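Local coordinates for glycerol-3-phosphate dehydrogenase [NAD(P)+] (Coxiella burnetii, PDB 3K96), which probably catalyses the NAD(P)H-dependent reduction of dihydroxyacetone phosphate to sn-glycerol 3-phosphate, the key precursor for phospholipid synthesis, at residues 32-37 with 43-48; 49-54 with 194-199; 55-60 with 81-86; 101-106 with 117-122; 127-132 with 145-150. All coordinates share one frame; numbering follows the deposited sequence.

Contact 1: residues 32-37 with 43-48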
# COMPACT_ATOMS: atom_id res chain seq x y z
N ILE A 32 8.96 9.92 32.22
CA ILE A 32 8.92 8.68 31.48
C ILE A 32 10.32 8.49 30.92
O ILE A 32 10.99 9.47 30.57
CB ILE A 32 7.83 8.68 30.39
CG1 ILE A 32 7.78 7.32 29.66
CG2 ILE A 32 8.03 9.84 29.44
CD1 ILE A 32 6.55 7.16 28.80
N ALA A 33 10.81 7.25 30.89
CA ALA A 33 12.13 6.98 30.36
C ALA A 33 12.00 6.34 28.97
O ALA A 33 11.18 5.43 28.76
CB ALA A 33 12.93 6.04 31.30
N ILE A 34 12.80 6.85 28.03
CA ILE A 34 12.87 6.28 26.68
C ILE A 34 14.28 5.72 26.49
O ILE A 34 15.26 6.46 26.50
CB ILE A 34 12.56 7.32 25.59
CG1 ILE A 34 11.08 7.72 25.68
CG2 ILE A 34 12.92 6.76 24.23
CD1 ILE A 34 10.65 8.83 24.76
N LEU A 35 14.35 4.40 26.32
CA LEU A 35 15.60 3.69 26.15
C LEU A 35 15.83 3.45 24.66
O LEU A 35 15.10 2.68 24.03
CB LEU A 35 15.55 2.34 26.91
CG LEU A 35 15.11 2.39 28.39
CD1 LEU A 35 15.20 1.00 29.05
CD2 LEU A 35 15.89 3.43 29.21
N GLY A 36 16.83 4.14 24.11
CA GLY A 36 17.14 4.08 22.66
C GLY A 36 17.05 5.49 22.08
O GLY A 36 15.95 6.05 21.91
N ALA A 37 18.20 6.06 21.76
CA ALA A 37 18.24 7.41 21.26
C ALA A 37 18.47 7.46 19.76
O ALA A 37 19.22 8.32 19.25
CB ALA A 37 19.29 8.22 22.01
N ALA A 43 12.38 11.06 18.39
CA ALA A 43 11.16 11.70 17.90
C ALA A 43 10.02 11.51 18.92
O ALA A 43 9.27 12.43 19.20
CB ALA A 43 10.75 11.13 16.51
N LEU A 44 9.89 10.31 19.44
CA LEU A 44 8.87 10.04 20.48
C LEU A 44 9.15 10.91 21.72
O LEU A 44 8.22 11.44 22.35
CB LEU A 44 8.87 8.56 20.84
CG LEU A 44 8.16 7.64 19.86
CD1 LEU A 44 8.60 6.18 20.05
CD2 LEU A 44 6.64 7.82 19.97
N ALA A 45 10.42 11.06 22.05
CA ALA A 45 10.81 11.88 23.21
C ALA A 45 10.40 13.32 23.00
O ALA A 45 10.00 14.01 23.95
CB ALA A 45 12.33 11.76 23.48
N LEU A 46 10.49 13.80 21.74
CA LEU A 46 10.09 15.16 21.42
C LEU A 46 8.60 15.33 21.49
O LEU A 46 8.12 16.34 21.97
CB LEU A 46 10.56 15.58 20.01
CG LEU A 46 12.04 15.85 19.83
CD1 LEU A 46 12.38 16.03 18.36
CD2 LEU A 46 12.41 17.08 20.68
N VAL A 47 7.85 14.37 20.95
CA VAL A 47 6.40 14.47 21.01
C VAL A 47 5.94 14.68 22.46
O VAL A 47 5.11 15.54 22.72
CB VAL A 47 5.73 13.20 20.44
CG1 VAL A 47 4.27 13.15 20.82
CG2 VAL A 47 5.92 13.15 18.89
N LEU A 48 6.49 13.89 23.38
CA LEU A 48 6.10 14.01 24.79
C LEU A 48 6.68 15.26 25.46
O LEU A 48 5.95 15.98 26.13
CB LEU A 48 6.54 12.75 25.56
CG LEU A 48 5.96 11.42 25.07
CD1 LEU A 48 6.56 10.23 25.79
CD2 LEU A 48 4.44 11.41 25.18
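Ile-32 and Ile-34 of strand 32-35 pack against Leu-44, Ala-45 and Leu-48 of helix 39-49, a buried and wholly apolar contact between the first strand of the nucleotide-binding domain and the helix that follows it. The short axes run nearly antiparallel, at 163°, and approach to 9.6 Å, as expected when a chain leaves a strand, turns and comes back along the face of the sheet. Ile-34 does most of the work. Its CG1 branch lies beside the backbone N (chi1 -68°) and extends so that CD1 drives into the helix backbone, 3.4 Å from Ala-45 CA, closer than carbon atoms usually come. The same methyl stands 3.6 Å from Ala-45 CB, and it reaches Leu-44 CB at 4.3 Å. Alanine suits this position because a single methyl lets the long isoleucine branch come right up to the helix. One turn on, Leu-48 sends CD1 toward the strand, where it meets Ile-32 CG2 at 4.0 Å; these two side chains cross at about a right angle, branch against branch. Leu-48 and Ile-34 also lean on Val-55 of the next strand, while Leu-193 of helix 183-193 packs on Leu-44 and Leu-48. Beyond the strand comes Gly-36, whose positive phi of 121° would press any side chain against the preceding carbonyl oxygen. With Gly-38 and Gly-41 it fits the GxGxxG pattern, and Trp-40, a probable NADPH-binding residue, lies beside Leu-44. Strand, glycine-rich turn and helix together form the opening of a Rossmann beta-alpha-beta unit.

Contact 2: residues 49-54 with 194-199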
# COMPACT_ATOMS: atom_id res chain seq x y z
N ALA A 49 7.97 15.51 25.28
CA ALA A 49 8.62 16.65 25.94
C ALA A 49 8.01 17.99 25.49
O ALA A 49 7.86 18.93 26.30
CB ALA A 49 10.17 16.61 25.76
N ARG A 50 7.60 18.07 24.22
CA ARG A 50 6.96 19.28 23.71
C ARG A 50 5.65 19.61 24.40
O ARG A 50 5.22 20.76 24.39
CB ARG A 50 6.73 19.21 22.20
CG ARG A 50 7.99 19.43 21.38
CD ARG A 50 7.80 18.94 19.95
NE ARG A 50 8.98 19.14 19.13
CZ ARG A 50 9.11 18.66 17.90
NH1 ARG A 50 8.13 17.92 17.36
NH2 ARG A 50 10.21 18.89 17.20
N LYS A 51 4.99 18.60 24.95
CA LYS A 51 3.73 18.83 25.64
C LYS A 51 4.00 19.21 27.10
O LYS A 51 3.08 19.47 27.87
CB LYS A 51 2.84 17.58 25.52
CG LYS A 51 2.57 17.18 24.03
CD LYS A 51 2.40 15.65 23.87
CE LYS A 51 1.03 15.15 24.09
NZ LYS A 51 0.20 15.40 22.91
N GLY A 52 5.27 19.25 27.48
CA GLY A 52 5.65 19.65 28.84
C GLY A 52 5.93 18.48 29.77
O GLY A 52 6.32 18.69 30.92
N GLN A 53 5.73 17.26 29.29
CA GLN A 53 6.03 16.08 30.10
C GLN A 53 7.53 15.94 30.28
O GLN A 53 8.31 16.26 29.37
CB GLN A 53 5.47 14.82 29.42
CG GLN A 53 3.96 14.84 29.22
CD GLN A 53 3.49 13.74 28.29
OE1 GLN A 53 4.07 12.65 28.25
NE2 GLN A 53 2.43 14.02 27.52
N LYS A 54 7.95 15.47 31.44
CA LYS A 54 9.35 15.25 31.71
C LYS A 54 9.76 13.96 31.04
O LYS A 54 9.11 12.93 31.23
CB LYS A 54 9.62 15.12 33.20
CG LYS A 54 9.18 16.33 34.01
CD LYS A 54 9.34 16.08 35.52
CE LYS A 54 8.64 17.17 36.35
NZ LYS A 54 7.15 17.14 36.18
N HIS A 194 -1.27 10.74 22.49
CA HIS A 194 -2.28 11.17 21.58
C HIS A 194 -2.45 12.67 21.54
O HIS A 194 -2.47 13.34 22.58
CB HIS A 194 -3.62 10.52 21.90
CG HIS A 194 -4.67 10.86 20.91
ND1 HIS A 194 -4.68 10.34 19.63
CD2 HIS A 194 -5.73 11.70 20.98
CE1 HIS A 194 -5.72 10.82 18.97
NE2 HIS A 194 -6.37 11.65 19.77
N GLY A 195 -2.56 13.19 20.33
CA GLY A 195 -2.72 14.61 20.15
C GLY A 195 -2.99 14.96 18.72
O GLY A 195 -2.96 14.11 17.84
N GLN A 196 -3.31 16.22 18.52
CA GLN A 196 -3.61 16.79 17.21
C GLN A 196 -2.95 16.16 15.95
O GLN A 196 -3.65 15.57 15.14
CB GLN A 196 -3.39 18.32 17.26
CG GLN A 196 -2.21 18.78 18.14
CD GLN A 196 -2.38 18.48 19.64
OE1 GLN A 196 -3.48 18.21 20.12
NE2 GLN A 196 -1.28 18.52 20.38
N ARG A 197 -1.62 16.28 15.79
CA ARG A 197 -0.92 15.74 14.62
C ARG A 197 -0.32 14.36 14.80
O ARG A 197 0.08 13.74 13.81
CB ARG A 197 0.21 16.69 14.23
CG ARG A 197 -0.23 18.11 14.07
CD ARG A 197 -0.84 18.43 12.74
NE ARG A 197 0.19 18.75 11.76
CZ ARG A 197 -0.05 19.36 10.60
NH1 ARG A 197 -1.28 19.72 10.27
NH2 ARG A 197 0.95 19.61 9.77
N PHE A 198 -0.20 13.91 16.05
CA PHE A 198 0.33 12.57 16.34
C PHE A 198 -0.79 11.83 17.03
O PHE A 198 -1.05 12.04 18.22
CB PHE A 198 1.57 12.62 17.23
CG PHE A 198 2.25 11.29 17.39
CD1 PHE A 198 3.15 10.84 16.45
CD2 PHE A 198 1.94 10.48 18.46
CE1 PHE A 198 3.78 9.61 16.59
CE2 PHE A 198 2.56 9.25 18.61
CZ PHE A 198 3.49 8.81 17.67
N ARG A 199 -1.44 10.96 16.27
CA ARG A 199 -2.61 10.26 16.75
C ARG A 199 -2.35 8.79 17.01
O ARG A 199 -1.72 8.10 16.20
CB ARG A 199 -3.74 10.49 15.77
CG ARG A 199 -3.91 11.97 15.44
CD ARG A 199 -5.12 12.26 14.56
NE ARG A 199 -6.36 12.23 15.32
CZ ARG A 199 -6.79 13.23 16.10
NH1 ARG A 199 -7.94 13.12 16.76
NH2 ARG A 199 -6.07 14.34 16.23
O HOH W 1 0.55 14.20 20.30
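The ammonium group of Lys-51 is held by two partners where it meets the loop at 194-197 and the start of strand 198-203. NZ gives a 2.9 Å hydrogen bond to a water and a weak one, 3.4 Å long, to the carbonyl oxygen of His-194. The water in turn donates a weak bond to Phe-198 O, so the lysine is linked directly to His-194 and through solvent to Phe-198. A flexible chain is what this task needs: Lys-51 starts with CG beside its backbone N (chi1 -57°) and then bends at each later torsion, which brings the charge to the carbonyl oxygen of His-194 and to the water. Gly-195, with no side chain, leaves room for NZ, which sits 4.1 Å from its CA. The loop is braced from within by Gly-195 N, bonded to Phe-198 O at 2.8 Å, and by Arg-199 NH2, which donates to Gln-196 O at 2.9 Å. That oxygen lies almost in the guanidinium plane, and His-194 CE1 rests over one face of the same group, toward its rim. His-194 ND1 is itself engaged with Val-200 N. Away from the annotated sites, a lysine at a helix end thus reaches the loop before the last strand of the sheet. Lys-51 belongs to a type I turn from Ala-49 to Gly-52, and Gly-52, with positive phi and two bonds back into the last turn of helix 39-49, completes a Schellman motif.

Contact 3: residues 55-60 with 81-86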
# COMPACT_ATOMS: atom_id res chain seq x y z
N VAL A 55 10.85 14.00 30.28
CA VAL A 55 11.31 12.83 29.59
C VAL A 55 12.79 12.62 29.76
O VAL A 55 13.58 13.57 29.68
CB VAL A 55 11.05 12.95 28.05
CG1 VAL A 55 11.54 11.69 27.35
CG2 VAL A 55 9.58 13.20 27.78
N ARG A 56 13.17 11.36 29.98
CA ARG A 56 14.57 10.98 30.10
C ARG A 56 14.90 10.05 28.94
O ARG A 56 14.30 8.98 28.79
CB ARG A 56 14.84 10.27 31.42
CG ARG A 56 14.58 11.11 32.64
CD ARG A 56 14.84 10.30 33.89
NE ARG A 56 14.49 11.02 35.11
CZ ARG A 56 14.64 10.54 36.34
NH1 ARG A 56 15.14 9.32 36.54
NH2 ARG A 56 14.30 11.30 37.38
N LEU A 57 15.88 10.45 28.14
CA LEU A 57 16.30 9.70 26.99
C LEU A 57 17.66 9.08 27.23
O LEU A 57 18.63 9.79 27.45
CB LEU A 57 16.37 10.64 25.78
CG LEU A 57 16.73 10.03 24.43
CD1 LEU A 57 15.67 9.00 24.03
CD2 LEU A 57 16.86 11.14 23.38
N TRP A 58 17.74 7.77 27.14
CA TRP A 58 18.99 7.03 27.36
C TRP A 58 19.51 6.41 26.08
O TRP A 58 18.75 5.92 25.24
CB TRP A 58 18.75 5.92 28.38
CG TRP A 58 19.91 4.98 28.64
CD1 TRP A 58 20.96 5.19 29.50
CD2 TRP A 58 20.09 3.67 28.09
NE1 TRP A 58 21.80 4.10 29.49
CE2 TRP A 58 21.29 3.15 28.64
CE3 TRP A 58 19.37 2.88 27.18
CZ2 TRP A 58 21.78 1.88 28.31
CZ3 TRP A 58 19.85 1.62 26.85
CH2 TRP A 58 21.05 1.13 27.42
N SER A 59 20.83 6.42 25.96
CA SER A 59 21.51 5.81 24.85
C SER A 59 22.64 4.97 25.39
O SER A 59 23.32 5.40 26.34
CB SER A 59 22.10 6.89 23.94
OG SER A 59 22.85 6.29 22.89
N TYR A 60 22.85 3.81 24.80
CA TYR A 60 23.96 2.93 25.21
C TYR A 60 25.32 3.33 24.58
O TYR A 60 26.37 2.85 25.02
CB TYR A 60 23.64 1.45 24.96
CG TYR A 60 23.10 1.09 23.59
CD1 TYR A 60 23.95 0.85 22.53
CD2 TYR A 60 21.73 0.96 23.38
CE1 TYR A 60 23.46 0.50 21.29
CE2 TYR A 60 21.22 0.62 22.14
CZ TYR A 60 22.09 0.39 21.10
OH TYR A 60 21.60 0.04 19.86
N TYR A 81 16.43 19.39 15.35
CA TYR A 81 15.28 19.41 16.25
C TYR A 81 15.75 19.49 17.71
O TYR A 81 15.86 18.46 18.38
CB TYR A 81 14.39 18.19 16.02
CG TYR A 81 13.75 18.24 14.67
CD1 TYR A 81 12.66 19.06 14.44
CD2 TYR A 81 14.26 17.52 13.60
CE1 TYR A 81 12.08 19.15 13.20
CE2 TYR A 81 13.69 17.60 12.36
CZ TYR A 81 12.60 18.43 12.17
OH TYR A 81 12.02 18.52 10.93
N PRO A 82 16.05 20.72 18.19
CA PRO A 82 16.52 20.94 19.57
C PRO A 82 15.56 20.42 20.62
O PRO A 82 14.33 20.45 20.44
CB PRO A 82 16.61 22.47 19.69
CG PRO A 82 16.57 23.00 18.28
CD PRO A 82 15.79 21.99 17.48
N PHE A 83 16.13 19.96 21.72
CA PHE A 83 15.35 19.45 22.82
C PHE A 83 14.65 20.56 23.60
O PHE A 83 15.22 21.60 23.83
CB PHE A 83 16.22 18.71 23.83
CG PHE A 83 16.92 17.49 23.30
CD1 PHE A 83 16.55 16.89 22.12
CD2 PHE A 83 17.86 16.84 24.09
CE1 PHE A 83 17.18 15.74 21.67
CE2 PHE A 83 18.47 15.68 23.67
CZ PHE A 83 18.13 15.13 22.46
N PRO A 84 13.40 20.33 24.02
CA PRO A 84 12.77 21.26 24.94
C PRO A 84 13.44 21.08 26.31
O PRO A 84 14.15 20.11 26.53
CB PRO A 84 11.31 20.79 24.99
CG PRO A 84 11.13 19.92 23.81
CD PRO A 84 12.46 19.35 23.47
N GLU A 85 13.22 22.01 27.23
CA GLU A 85 13.85 21.94 28.54
C GLU A 85 13.51 20.64 29.31
O GLU A 85 14.32 20.14 30.06
CB GLU A 85 13.49 23.20 29.37
CG GLU A 85 14.15 23.30 30.76
CD GLU A 85 15.68 23.33 30.68
OE1 GLU A 85 16.35 23.06 31.72
OE2 GLU A 85 16.23 23.62 29.58
N THR A 86 12.32 20.09 29.09
CA THR A 86 11.87 18.88 29.81
C THR A 86 12.45 17.56 29.31
O THR A 86 12.17 16.50 29.89
CB THR A 86 10.34 18.80 29.86
OG1 THR A 86 9.81 18.91 28.53
CG2 THR A 86 9.77 19.93 30.73
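Leu-57 and Phe-83 point toward each other across the gap between strand 55-58 and the loop that precedes strand 87-90. One leucine methyl, CD2, meets the far end of the phenyl ring, CZ, at 4.3 Å, and the approach is oblique to the ring. Leu-57 sets CG opposite its backbone N (chi1 -177°), which carries the branched end out from the strand, and Phe-83 places CG beside its own N (chi1 -62°), extending the ring inward from the loop. A long flat aromatic suits a loop residue that must reach back to the sheet, and a branched leucine offers it a methyl surface. Leu-57 also packs on Ile-34 and Leu-87 of the neighbouring strands, so the ring adds to an apolar cluster on this face.

At the other end, Val-55 and Thr-86 meet through their backbones. Val-55 N donates to Thr-86 O at 2.9 Å, with a nearly straight N-H...O angle of 175°. This bond precedes the parallel ladder of strands 55-58 and 87-90, in which Val-55 and Leu-57 both bond to Lys-88. The Thr-86 hydroxyl makes a weak bond to Gln-53 O.

The two links differ in chemistry: a directional backbone bond sets where the incoming loop lines up with the strand, and a loose apolar touch without directional demands seats Phe-83 on the Rossmann sheet.

Contact 4: residues 101-106 with 117-122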
# COMPACT_ATOMS: atom_id res chain seq x y z
N THR A 101 8.81 4.68 36.61
CA THR A 101 8.23 3.34 36.53
C THR A 101 7.69 2.99 35.14
O THR A 101 7.47 1.80 34.85
CB THR A 101 7.16 3.14 37.57
OG1 THR A 101 6.17 4.14 37.38
CG2 THR A 101 7.77 3.22 38.99
N ASP A 102 7.46 4.00 34.29
CA ASP A 102 6.99 3.79 32.90
C ASP A 102 8.17 3.93 31.96
O ASP A 102 8.80 4.98 31.90
CB ASP A 102 5.89 4.77 32.52
CG ASP A 102 4.57 4.43 33.17
OD1 ASP A 102 4.43 3.32 33.72
OD2 ASP A 102 3.65 5.27 33.11
N ILE A 103 8.44 2.87 31.20
CA ILE A 103 9.58 2.80 30.31
C ILE A 103 9.18 2.46 28.88
O ILE A 103 8.38 1.55 28.66
CB ILE A 103 10.53 1.70 30.81
CG1 ILE A 103 10.79 1.86 32.32
CG2 ILE A 103 11.81 1.69 30.00
CD1 ILE A 103 11.47 0.68 32.96
N LEU A 104 9.74 3.19 27.93
CA LEU A 104 9.45 3.00 26.50
C LEU A 104 10.75 2.67 25.77
O LEU A 104 11.63 3.51 25.62
CB LEU A 104 8.80 4.26 25.94
CG LEU A 104 8.57 4.34 24.44
CD1 LEU A 104 7.74 3.14 23.91
CD2 LEU A 104 7.90 5.67 24.14
N ILE A 105 10.88 1.41 25.36
CA ILE A 105 12.08 0.93 24.71
C ILE A 105 11.98 1.09 23.19
O ILE A 105 11.04 0.61 22.58
CB ILE A 105 12.30 -0.57 25.02
CG1 ILE A 105 12.35 -0.81 26.54
CG2 ILE A 105 13.55 -1.05 24.31
CD1 ILE A 105 12.46 -2.28 26.94
N VAL A 106 13.00 1.71 22.59
CA VAL A 106 13.02 1.94 21.15
C VAL A 106 14.43 1.68 20.58
O VAL A 106 14.97 2.50 19.87
CB VAL A 106 12.58 3.39 20.81
CG1 VAL A 106 12.28 3.51 19.33
CG2 VAL A 106 11.33 3.81 21.60
N THR A 117 17.94 -7.65 29.43
CA THR A 117 18.81 -8.31 30.37
C THR A 117 19.34 -7.31 31.43
O THR A 117 19.31 -7.58 32.63
CB THR A 117 19.97 -9.01 29.65
OG1 THR A 117 19.47 -10.07 28.81
CG2 THR A 117 20.96 -9.60 30.66
N ARG A 118 19.78 -6.16 30.95
CA ARG A 118 20.34 -5.12 31.79
C ARG A 118 19.31 -4.42 32.66
O ARG A 118 19.65 -3.79 33.67
CB ARG A 118 21.10 -4.14 30.91
CG ARG A 118 22.35 -4.80 30.39
CD ARG A 118 23.02 -4.13 29.21
NE ARG A 118 24.28 -4.83 28.91
CZ ARG A 118 24.37 -6.04 28.35
NH1 ARG A 118 23.27 -6.75 28.04
NH2 ARG A 118 25.57 -6.57 28.14
N MET A 119 18.04 -4.56 32.31
CA MET A 119 16.99 -3.98 33.11
C MET A 119 16.62 -4.88 34.28
O MET A 119 15.93 -4.41 35.17
CB MET A 119 15.75 -3.74 32.28
CG MET A 119 15.96 -2.69 31.21
SD MET A 119 14.60 -2.56 30.03
CE MET A 119 13.24 -2.08 31.08
N LYS A 120 17.04 -6.14 34.29
CA LYS A 120 16.60 -7.06 35.37
C LYS A 120 16.76 -6.54 36.80
O LYS A 120 15.82 -6.62 37.56
CB LYS A 120 17.21 -8.46 35.24
CG LYS A 120 16.59 -9.24 34.08
CD LYS A 120 17.18 -10.61 33.91
CE LYS A 120 16.46 -11.38 32.82
NZ LYS A 120 16.97 -12.76 32.74
N PRO A 121 17.92 -5.98 37.15
CA PRO A 121 18.07 -5.50 38.52
C PRO A 121 17.40 -4.18 38.78
O PRO A 121 17.47 -3.69 39.88
CB PRO A 121 19.58 -5.30 38.67
CG PRO A 121 20.20 -5.92 37.47
CD PRO A 121 19.18 -5.94 36.40
N LEU A 122 16.73 -3.62 37.77
CA LEU A 122 16.14 -2.30 37.91
C LEU A 122 14.62 -2.30 37.92
O LEU A 122 14.01 -1.25 38.10
CB LEU A 122 16.66 -1.40 36.77
CG LEU A 122 18.19 -1.34 36.64
CD1 LEU A 122 18.57 -0.53 35.40
CD2 LEU A 122 18.88 -0.77 37.88
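Ile-103 is the first residue of segment 101-106 to meet Met-119, which comes in from the region of helix 109-119 toward strand 102-105. The two reach for each other tip to tip, with Ile-103 CD1 3.8 Å from Met-119 CE; the second isoleucine branch, CG2, comes within 4.2 Å of the same methyl. Two residues on, Ile-105 projects from the same face of the strand, and its CD1 ends 3.8 Å from the sulfur, Met-119 SD. One methionine therefore serves two isoleucines. Its unbranched chain runs extended as far as SD and then bends (chi3 62°), which swings CE toward Ile-103 while the sulfur stays before Ile-105. Beta-branched isoleucines favour the strand, and a slim, pliable methionine can settle between their ends without polar needs in this buried place.

Around this point Met-119 also touches Ile-129 of strand 128-131 and Leu-35 of strand 32-35, the strands flanking 102-105 in the sheet, while Leu-97 of helix 93-97 packs on Ile-103; helix 109-119 is thereby seated over three adjoining strands as the connection of the beta-alpha-beta unit 102-105, 109-119, 128-131.

Contact 5: residues 127-132 with 145-150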
# COMPACT_ATOMS: atom_id res chain seq x y z
N THR A 127 6.51 -1.32 37.71
CA THR A 127 7.11 -1.03 36.43
C THR A 127 6.22 -1.49 35.28
O THR A 127 5.63 -2.58 35.33
CB THR A 127 8.47 -1.71 36.31
OG1 THR A 127 9.37 -1.08 37.22
CG2 THR A 127 9.04 -1.60 34.86
N ARG A 128 6.09 -0.62 34.27
CA ARG A 128 5.33 -0.91 33.06
C ARG A 128 6.26 -0.66 31.89
O ARG A 128 6.98 0.34 31.87
CB ARG A 128 4.09 -0.04 32.97
CG ARG A 128 3.20 -0.18 34.20
CD ARG A 128 1.88 0.49 34.00
NE ARG A 128 1.96 1.94 33.93
CZ ARG A 128 0.90 2.73 33.82
NH1 ARG A 128 -0.31 2.19 33.76
NH2 ARG A 128 1.04 4.03 33.77
N ILE A 129 6.22 -1.56 30.92
CA ILE A 129 7.14 -1.53 29.80
C ILE A 129 6.45 -1.48 28.44
O ILE A 129 5.68 -2.35 28.09
CB ILE A 129 8.08 -2.76 29.86
CG1 ILE A 129 8.97 -2.69 31.11
CG2 ILE A 129 9.01 -2.86 28.61
CD1 ILE A 129 9.72 -3.95 31.36
N ALA A 130 6.74 -0.43 27.69
CA ALA A 130 6.20 -0.28 26.34
C ALA A 130 7.39 -0.27 25.42
O ALA A 130 8.49 -0.02 25.86
CB ALA A 130 5.39 1.00 26.21
N TRP A 131 7.18 -0.61 24.14
CA TRP A 131 8.27 -0.55 23.16
C TRP A 131 7.77 -0.11 21.78
O TRP A 131 6.60 -0.30 21.40
CB TRP A 131 9.03 -1.88 23.03
CG TRP A 131 8.16 -3.01 22.57
CD1 TRP A 131 7.91 -3.38 21.27
CD2 TRP A 131 7.40 -3.88 23.39
NE1 TRP A 131 7.04 -4.44 21.25
CE2 TRP A 131 6.71 -4.77 22.54
CE3 TRP A 131 7.24 -4.01 24.77
CZ2 TRP A 131 5.87 -5.76 23.03
CZ3 TRP A 131 6.40 -5.00 25.26
CH2 TRP A 131 5.73 -5.86 24.38
N GLY A 132 8.70 0.52 21.06
CA GLY A 132 8.50 0.96 19.68
C GLY A 132 9.36 0.12 18.76
O GLY A 132 9.30 0.27 17.52
N GLU A 145 7.19 -11.61 24.78
CA GLU A 145 7.62 -12.81 25.45
C GLU A 145 8.98 -12.57 26.15
O GLU A 145 9.18 -13.03 27.30
CB GLU A 145 7.65 -14.01 24.49
CG GLU A 145 7.96 -15.32 25.18
CD GLU A 145 9.44 -15.61 25.25
OE1 GLU A 145 10.09 -15.51 24.18
OE2 GLU A 145 9.95 -15.98 26.33
N VAL A 146 9.88 -11.85 25.49
CA VAL A 146 11.15 -11.54 26.12
C VAL A 146 10.87 -10.69 27.36
O VAL A 146 11.42 -10.94 28.44
CB VAL A 146 12.09 -10.79 25.19
CG1 VAL A 146 13.37 -10.45 25.93
CG2 VAL A 146 12.38 -11.63 23.89
N VAL A 147 10.00 -9.70 27.22
CA VAL A 147 9.69 -8.85 28.34
C VAL A 147 9.04 -9.67 29.49
O VAL A 147 9.51 -9.64 30.63
CB VAL A 147 8.80 -7.64 27.96
CG1 VAL A 147 8.39 -6.90 29.22
CG2 VAL A 147 9.52 -6.66 26.99
N ALA A 148 7.99 -10.43 29.17
CA ALA A 148 7.27 -11.20 30.18
C ALA A 148 8.14 -12.28 30.84
O ALA A 148 8.20 -12.37 32.08
CB ALA A 148 6.00 -11.83 29.59
N THR A 149 8.82 -13.09 30.03
CA THR A 149 9.68 -14.15 30.56
C THR A 149 10.83 -13.65 31.42
O THR A 149 11.08 -14.18 32.50
CB THR A 149 10.24 -14.99 29.40
OG1 THR A 149 9.15 -15.60 28.72
CG2 THR A 149 11.21 -16.09 29.90
N GLU A 150 11.53 -12.61 30.97
CA GLU A 150 12.68 -12.12 31.69
C GLU A 150 12.41 -11.15 32.84
O GLU A 150 13.14 -11.16 33.81
CB GLU A 150 13.68 -11.46 30.72
CG GLU A 150 14.06 -12.30 29.53
CD GLU A 150 14.60 -13.68 29.90
OE1 GLU A 150 15.12 -13.82 31.02
OE2 GLU A 150 14.53 -14.61 29.05
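Val-147, on the inward side of helix 143-151, divides its two methyls between Ile-129 and Trp-131 of strand 128-131, and these three residues make up the contact. CG1 goes to the isoleucine: it is 3.9 Å from Ile-129 CD1 and 4.1 Å from Ile-129 CG2, the two side chains sliding past each other in opposite directions. CG2 goes to the tryptophan, touching the six-membered part of the indole at CZ3, 3.9 Å away, and at CE3, 4.1 Å away, in an oblique approach. The valine's chi1 of 174° sets CG1 opposite the backbone N and CG2 beside it, which parts the methyls between the two partners. Compact and branched at CB, valine fits a spot where a helix must lie close to a sheet.

Strand 128-131 and helix 143-151 are the first two elements of a beta-alpha-beta unit that closes with strand 156-160 in the Rossmann-type domain, and Met-156 of that last strand packs on both Val-147 and Trp-131. The indole of Trp-131 is broad enough to bridge strand and helix, its six-membered ring reaching the valine methyl. Its side chain lies about 7 Å from that of Lys-134, which probably binds cofactor and substrate. From helix 109-119, Phe-112 and Ile-116 also pack on Val-147, and Ile-129 reaches Met-119 of the same helix.

In the fold
From the N terminus, contact 1 closes the shortest loop, from strand 32-35 through the glycine-rich turn into helix 39-49. Contact 2 opens where that helix ends and closes some 140 residues later, before strand 198-203, so contacts 3, 4 and 5 all nest within its loop and follow one another in series. Contact 3 ties strand 55-58 to the loop leading into strand 87-90, outermost in this chain's sheet; contacts 4 and 5 each seat a crossover helix on its strand. Neighbouring strands link contact 1 to contacts 3 and 4, and contact 4 to contact 5, where Lys-120 and Glu-150 also form a salt bridge. All five reach the same sheet.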